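Local coordinates for cyclic GMP-AMP synthase-like receptor (Tribolium castaneum, PDB 7LT2), which senses cytoplasmic double-stranded RNA and synthesises the cyclic dinucleotide 2',3'-cGAMP from ATP and GTP in innate immune defence, at residues Pro80-Pro85 with Leu100-Gly105; Lys255-Pro260 with Lys299-Val304. All coordinates share one frame; numbering follows the deposited sequence.

Interaction 1: residues Pro80-Pro85 with Leu100-Gly105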
loop_
_atom_site.group_PDB
_atom_site.type_symbol
_atom_site.label_atom_id
_atom_site.label_comp_id
_atom_site.label_asym_id
_atom_site.label_seq_id
_atom_site.Cartn_x
_atom_site.Cartn_y
_atom_site.Cartn_z
ATOM N N PRO A 80 4.622 -20.591 13.459
ATOM C CA PRO A 80 3.859 -21.829 13.655
ATOM C C PRO A 80 2.891 -21.707 14.825
ATOM O O PRO A 80 3.257 -21.258 15.914
ATOM C CB PRO A 80 4.952 -22.870 13.925
ATOM C CG PRO A 80 6.142 -22.332 13.185
ATOM C CD PRO A 80 6.072 -20.841 13.364
ATOM N N ILE A 81 1.633 -22.098 14.587
ATOM C CA ILE A 81 0.602 -21.925 15.604
ATOM C C ILE A 81 0.900 -22.747 16.848
ATOM O O ILE A 81 0.390 -22.433 17.927
ATOM C CB ILE A 81 -0.792 -22.276 15.046
ATOM C CG1 ILE A 81 -0.936 -23.785 14.861
ATOM C CG2 ILE A 81 -1.041 -21.555 13.727
ATOM C CD1 ILE A 81 -2.315 -24.208 14.389
ATOM N N TYR A 82 1.727 -23.791 16.729
ATOM C CA TYR A 82 2.081 -24.587 17.899
ATOM C C TYR A 82 2.779 -23.742 18.956
ATOM O O TYR A 82 2.656 -24.021 20.155
ATOM C CB TYR A 82 2.961 -25.769 17.479
ATOM C CG TYR A 82 3.079 -26.875 18.512
ATOM C CD1 TYR A 82 4.100 -26.867 19.453
ATOM C CD2 TYR A 82 2.179 -27.937 18.529
ATOM C CE1 TYR A 82 4.214 -27.878 20.396
ATOM C CE2 TYR A 82 2.287 -28.952 19.465
ATOM C CZ TYR A 82 3.305 -28.918 20.394
ATOM O OH TYR A 82 3.419 -29.927 21.331
ATOM N N ALA A 83 3.502 -22.699 18.537
ATOM C CA ALA A 83 4.145 -21.774 19.464
ATOM C C ALA A 83 3.153 -20.866 20.172
ATOM O O ALA A 83 3.571 -20.068 21.020
ATOM C CB ALA A 83 5.185 -20.925 18.730
ATOM N N GLN A 84 1.872 -20.961 19.827
ATOM C CA GLN A 84 0.757 -20.251 20.442
ATOM C C GLN A 84 0.936 -18.738 20.400
ATOM O O GLN A 84 1.030 -18.096 21.453
ATOM C CB GLN A 84 0.564 -20.720 21.882
ATOM C CG GLN A 84 0.195 -22.191 21.985
ATOM C CD GLN A 84 -0.016 -22.632 23.413
ATOM O OE1 GLN A 84 -0.315 -21.819 24.284
ATOM N NE2 GLN A 84 0.149 -23.926 23.667
ATOM N N PRO A 85 0.970 -18.133 19.214
ATOM C CA PRO A 85 0.937 -16.668 19.147
ATOM C C PRO A 85 -0.433 -16.148 19.554
ATOM O O PRO A 85 -1.463 -16.738 19.225
ATOM C CB PRO A 85 1.234 -16.374 17.672
ATOM C CG PRO A 85 0.729 -17.584 16.952
ATOM C CD PRO A 85 0.988 -18.749 17.873
ATOM N N LEU A 100 4.025 -14.692 22.194
ATOM C CA LEU A 100 4.040 -16.137 22.019
ATOM C C LEU A 100 3.960 -16.788 23.391
ATOM O O LEU A 100 4.745 -16.453 24.285
ATOM C CB LEU A 100 5.300 -16.601 21.280
ATOM C CG LEU A 100 5.479 -16.296 19.786
ATOM C CD1 LEU A 100 5.706 -14.811 19.521
ATOM C CD2 LEU A 100 6.628 -17.117 19.215
ATOM N N ASN A 101 3.010 -17.707 23.560
ATOM C CA ASN A 101 2.814 -18.367 24.848
ATOM C C ASN A 101 3.488 -19.730 24.955
ATOM O O ASN A 101 3.501 -20.305 26.050
ATOM C CB ASN A 101 1.316 -18.526 25.143
ATOM C CG ASN A 101 0.666 -17.230 25.598
ATOM O OD1 ASN A 101 1.337 -16.321 26.084
ATOM N ND2 ASN A 101 -0.651 -17.147 25.450
ATOM N N ASN A 102 4.053 -20.263 23.866
ATOM C CA ASN A 102 4.586 -21.624 23.895
ATOM C C ASN A 102 5.760 -21.772 22.924
ATOM O O ASN A 102 5.894 -22.791 22.241
ATOM C CB ASN A 102 3.496 -22.651 23.570
ATOM C CG ASN A 102 3.923 -24.086 23.872
ATOM O OD1 ASN A 102 4.560 -24.354 24.886
ATOM N ND2 ASN A 102 3.584 -25.008 22.974
ATOM N N LEU A 103 6.635 -20.766 22.861
ATOM C CA LEU A 103 7.798 -20.894 21.987
ATOM C C LEU A 103 8.696 -22.047 22.424
ATOM O O LEU A 103 9.223 -22.781 21.582
ATOM C CB LEU A 103 8.599 -19.589 21.940
ATOM C CG LEU A 103 9.824 -19.671 21.020
ATOM C CD1 LEU A 103 9.416 -20.114 19.625
ATOM C CD2 LEU A 103 10.583 -18.346 20.960
ATOM N N ASP A 104 8.886 -22.218 23.734
ATOM C CA ASP A 104 9.743 -23.299 24.213
ATOM C C ASP A 104 9.226 -24.659 23.763
ATOM O O ASP A 104 10.010 -25.521 23.354
ATOM C CB ASP A 104 9.854 -23.254 25.733
ATOM C CG ASP A 104 10.695 -22.095 26.224
ATOM O OD1 ASP A 104 11.273 -21.374 25.386
ATOM O OD2 ASP A 104 10.780 -21.911 27.455
ATOM N N GLY A 105 7.915 -24.878 23.849
ATOM C CA GLY A 105 7.361 -26.143 23.400
ATOM C C GLY A 105 7.559 -26.377 21.919
ATOM O O GLY A 105 7.765 -27.513 21.490
HETATM O O HOH W 1 4.214 -27.881 23.822
HETATM O O HOH W 2 -1.948 -19.580 24.336
#
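Pro85 and Leu100 face each other as an antiparallel non-hydrogen-bonded pair, CA to CA 4.3 Å, where the hairpin of strands 85-89 and 95-100 in the nucleotidyltransferase domain runs out into a 3-10 turn (81-83) on one side and helix 103-107 on the other. Beyond that pair the chains stay laced together: Asn101 N donates to Gln84 O and Asn102 N to Ala83 O, each at 2.9 Å. Asn102, the N-cap residue of the helix, holds the turn as well. With CG anti to the backbone N (chi1 -168°), it sends ND2 to Tyr82 O at 3.1 Å, and that carbonyl lies close to its amide plane. The extended Gln84 side chain runs obliquely across Asn102, its CD 3.5 Å from Asn102 CB. On the buried side Ala83 CB packs against Leu100 CD2 at 4.1 Å and more loosely against Leu103 CD1, while Trp106 also touches Ala83 and Tyr82. Two waters extend the polar network: one links Gln84 OE1 to Asn101 ND2, the other accepts from Asn102 ND2 and weakly meets Tyr82 OH. At the Tyr82 ring edge, near its plane, Gly105 O lies 3.7 Å from CE1.

Interaction 2: residues Lys255-Pro260 with Lys299-Val304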
loop_
_atom_site.group_PDB
_atom_site.type_symbol
_atom_site.label_atom_id
_atom_site.label_comp_id
_atom_site.label_asym_id
_atom_site.label_seq_id
_atom_site.Cartn_x
_atom_site.Cartn_y
_atom_site.Cartn_z
ATOM N N LYS A 255 -16.250 -2.452 -9.383
ATOM C CA LYS A 255 -17.141 -1.338 -9.081
ATOM C C LYS A 255 -17.025 -0.225 -10.117
ATOM O O LYS A 255 -17.216 0.953 -9.796
ATOM C CB LYS A 255 -16.896 -0.808 -7.669
ATOM C CG LYS A 255 -17.503 -1.724 -6.607
ATOM C CD LYS A 255 -17.390 -1.164 -5.203
ATOM C CE LYS A 255 -18.243 -1.966 -4.226
ATOM N NZ LYS A 255 -17.779 -3.372 -4.046
ATOM N N ASN A 256 -16.723 -0.592 -11.361
ATOM C CA ASN A 256 -16.959 0.240 -12.539
ATOM C C ASN A 256 -16.409 1.654 -12.394
ATOM O O ASN A 256 -15.219 1.883 -12.624
ATOM C CB ASN A 256 -18.459 0.273 -12.849
ATOM C CG ASN A 256 -18.749 0.722 -14.263
ATOM O OD1 ASN A 256 -17.842 1.090 -15.010
ATOM N ND2 ASN A 256 -20.020 0.683 -14.645
ATOM N N ARG A 257 -17.262 2.606 -12.011
ATOM C CA ARG A 257 -16.845 4.002 -11.933
ATOM C C ARG A 257 -15.971 4.318 -10.720
ATOM O O ARG A 257 -15.429 5.428 -10.648
ATOM C CB ARG A 257 -18.072 4.924 -11.921
ATOM C CG ARG A 257 -18.595 5.318 -13.308
ATOM C CD ARG A 257 -19.206 4.131 -14.026
ATOM N NE ARG A 257 -20.080 4.541 -15.122
ATOM C CZ ARG A 257 -19.759 4.477 -16.407
ATOM N NH1 ARG A 257 -18.575 4.039 -16.805
ATOM N NH2 ARG A 257 -20.654 4.848 -17.317
ATOM N N LEU A 258 -15.799 3.382 -9.782
ATOM C CA LEU A 258 -15.199 3.728 -8.492
ATOM C C LEU A 258 -13.748 4.182 -8.634
ATOM O O LEU A 258 -13.369 5.235 -8.111
ATOM C CB LEU A 258 -15.291 2.544 -7.524
ATOM C CG LEU A 258 -14.747 2.813 -6.110
ATOM C CD1 LEU A 258 -15.570 2.062 -5.076
ATOM C CD2 LEU A 258 -13.267 2.438 -5.972
ATOM N N LYS A 259 -12.904 3.383 -9.294
ATOM C CA LYS A 259 -11.478 3.712 -9.300
ATOM C C LYS A 259 -11.183 4.977 -10.106
ATOM O O LYS A 259 -10.364 5.791 -9.659
ATOM C CB LYS A 259 -10.644 2.520 -9.792
ATOM C CG LYS A 259 -10.662 1.356 -8.807
ATOM C CD LYS A 259 -9.691 0.255 -9.191
ATOM C CE LYS A 259 -9.756 -0.881 -8.176
ATOM N NZ LYS A 259 -8.789 -1.968 -8.500
ATOM N N PRO A 260 -11.811 5.208 -11.270
ATOM C CA PRO A 260 -11.664 6.541 -11.888
ATOM C C PRO A 260 -12.078 7.674 -10.964
ATOM O O PRO A 260 -11.380 8.692 -10.891
ATOM C CB PRO A 260 -12.558 6.448 -13.136
ATOM C CG PRO A 260 -12.507 5.000 -13.497
ATOM C CD PRO A 260 -12.491 4.266 -12.180
ATOM N N LYS A 299 -23.642 4.259 -12.066
ATOM C CA LYS A 299 -24.097 5.540 -12.576
ATOM C C LYS A 299 -23.010 6.156 -13.455
ATOM O O LYS A 299 -21.914 5.614 -13.607
ATOM C CB LYS A 299 -24.491 6.450 -11.415
ATOM C CG LYS A 299 -25.692 5.908 -10.663
ATOM C CD LYS A 299 -26.138 6.802 -9.538
ATOM C CE LYS A 299 -27.496 6.347 -9.016
ATOM N NZ LYS A 299 -28.165 7.382 -8.182
ATOM N N SER A 300 -23.328 7.293 -14.067
ATOM C CA SER A 300 -22.356 7.953 -14.925
ATOM C C SER A 300 -21.122 8.328 -14.114
ATOM O O SER A 300 -21.186 8.519 -12.896
ATOM C CB SER A 300 -22.960 9.199 -15.576
ATOM O OG SER A 300 -23.095 10.265 -14.647
ATOM N N LEU A 301 -19.980 8.408 -14.797
ATOM C CA LEU A 301 -18.766 8.829 -14.110
ATOM C C LEU A 301 -18.930 10.223 -13.518
ATOM O O LEU A 301 -18.457 10.491 -12.407
ATOM C CB LEU A 301 -17.566 8.774 -15.057
ATOM C CG LEU A 301 -16.217 9.129 -14.417
ATOM C CD1 LEU A 301 -15.988 8.383 -13.093
ATOM C CD2 LEU A 301 -15.079 8.844 -15.384
ATOM N N ARG A 302 -19.619 11.118 -14.232
ATOM C CA ARG A 302 -19.853 12.453 -13.692
ATOM C C ARG A 302 -20.645 12.389 -12.391
ATOM O O ARG A 302 -20.298 13.054 -11.408
ATOM C CB ARG A 302 -20.575 13.324 -14.718
ATOM C CG ARG A 302 -20.719 14.769 -14.268
ATOM C CD ARG A 302 -21.526 15.575 -15.254
ATOM N NE ARG A 302 -21.802 16.912 -14.745
ATOM C CZ ARG A 302 -22.689 17.740 -15.279
ATOM N NH1 ARG A 302 -23.398 17.397 -16.343
ATOM N NH2 ARG A 302 -22.874 18.935 -14.729
ATOM N N GLU A 303 -21.711 11.580 -12.359
ATOM C CA GLU A 303 -22.537 11.531 -11.157
ATOM C C GLU A 303 -21.795 10.886 -9.990
ATOM O O GLU A 303 -21.889 11.363 -8.851
ATOM C CB GLU A 303 -23.850 10.793 -11.423
ATOM C CG GLU A 303 -24.762 10.790 -10.207
ATOM C CD GLU A 303 -26.147 10.245 -10.486
ATOM O OE1 GLU A 303 -26.433 9.872 -11.646
ATOM O OE2 GLU A 303 -26.951 10.199 -9.531
ATOM N N VAL A 304 -21.055 9.805 -10.243
ATOM C CA VAL A 304 -20.282 9.184 -9.169
ATOM C C VAL A 304 -19.221 10.150 -8.653
ATOM O O VAL A 304 -19.038 10.304 -7.437
ATOM C CB VAL A 304 -19.661 7.857 -9.648
ATOM C CG1 VAL A 304 -18.770 7.247 -8.556
ATOM C CG2 VAL A 304 -20.749 6.872 -10.047
#
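Lys299 O accepts a hydrogen bond from Arg257 NE at a short 2.6 Å, the single hydrogen bond between 255-260 and 299-304. The bond is moderately bent (143° at the hydrogen), with the oxygen near the guanidinium plane and NE tilted from the carbonyl plane. The contact joins the starts of two helices, 258-272 and 301-318, in the HhH/H2TH-like region; a type II' turn from Lys255 to Leu258 leads into the first. Arg257 bends at chi2 (69°), bringing CD round to 3.1 Å from Lys299 O, while its CG rests 3.6 Å from Leu301 CA. Nearer the backbone, Arg257 CB meets Val304 CG2 at 3.8 Å. A second apolar touch pairs Pro260 with Leu301, whose CD1 lies 3.9 Å from Pro260 CB, turned there by chi2 (48°); helix 5-13 adds Leu6 against Leu301 and Asn10 against Pro260. Ser300 caps its helix by accepting from Glu303 N at OG, 3.0 Å away, and Lys299 NZ pairs with Glu303 OE2 in a salt bridge whose hydrogen bond is weak. Arg257 thus works in two ways, its methylene groups packing on the opening helical turn and its NE binding the carbonyl just ahead of the N-cap. Across this contact the cationic group meets a neutral backbone oxygen, not a carboxylate, so its charge is probably left largely uncompensated by this partner.

How the interactions relate
From the N terminus, interaction 1 comes first: its segments are separated by 14 residues, mostly the strands 85-89 and 95-100, and it closes that hairpin at its open end, tying the turn after strand 70-77 to helix 103-107. Interaction 2 follows, closing a longer, largely helical excursion of 38 residues that holds the rest of helix 258-272 and all of helix 278-291, with the manganese-binding residues Ile289, Glu290 and Asp293 in it. The two loops lie in series, neither nesting nor crossing. They sit on opposite sides of the chain's centre, their own centres about 48 Å apart, one within the nucleotidyltransferase domain and the other within the HhH/H2TH-like region.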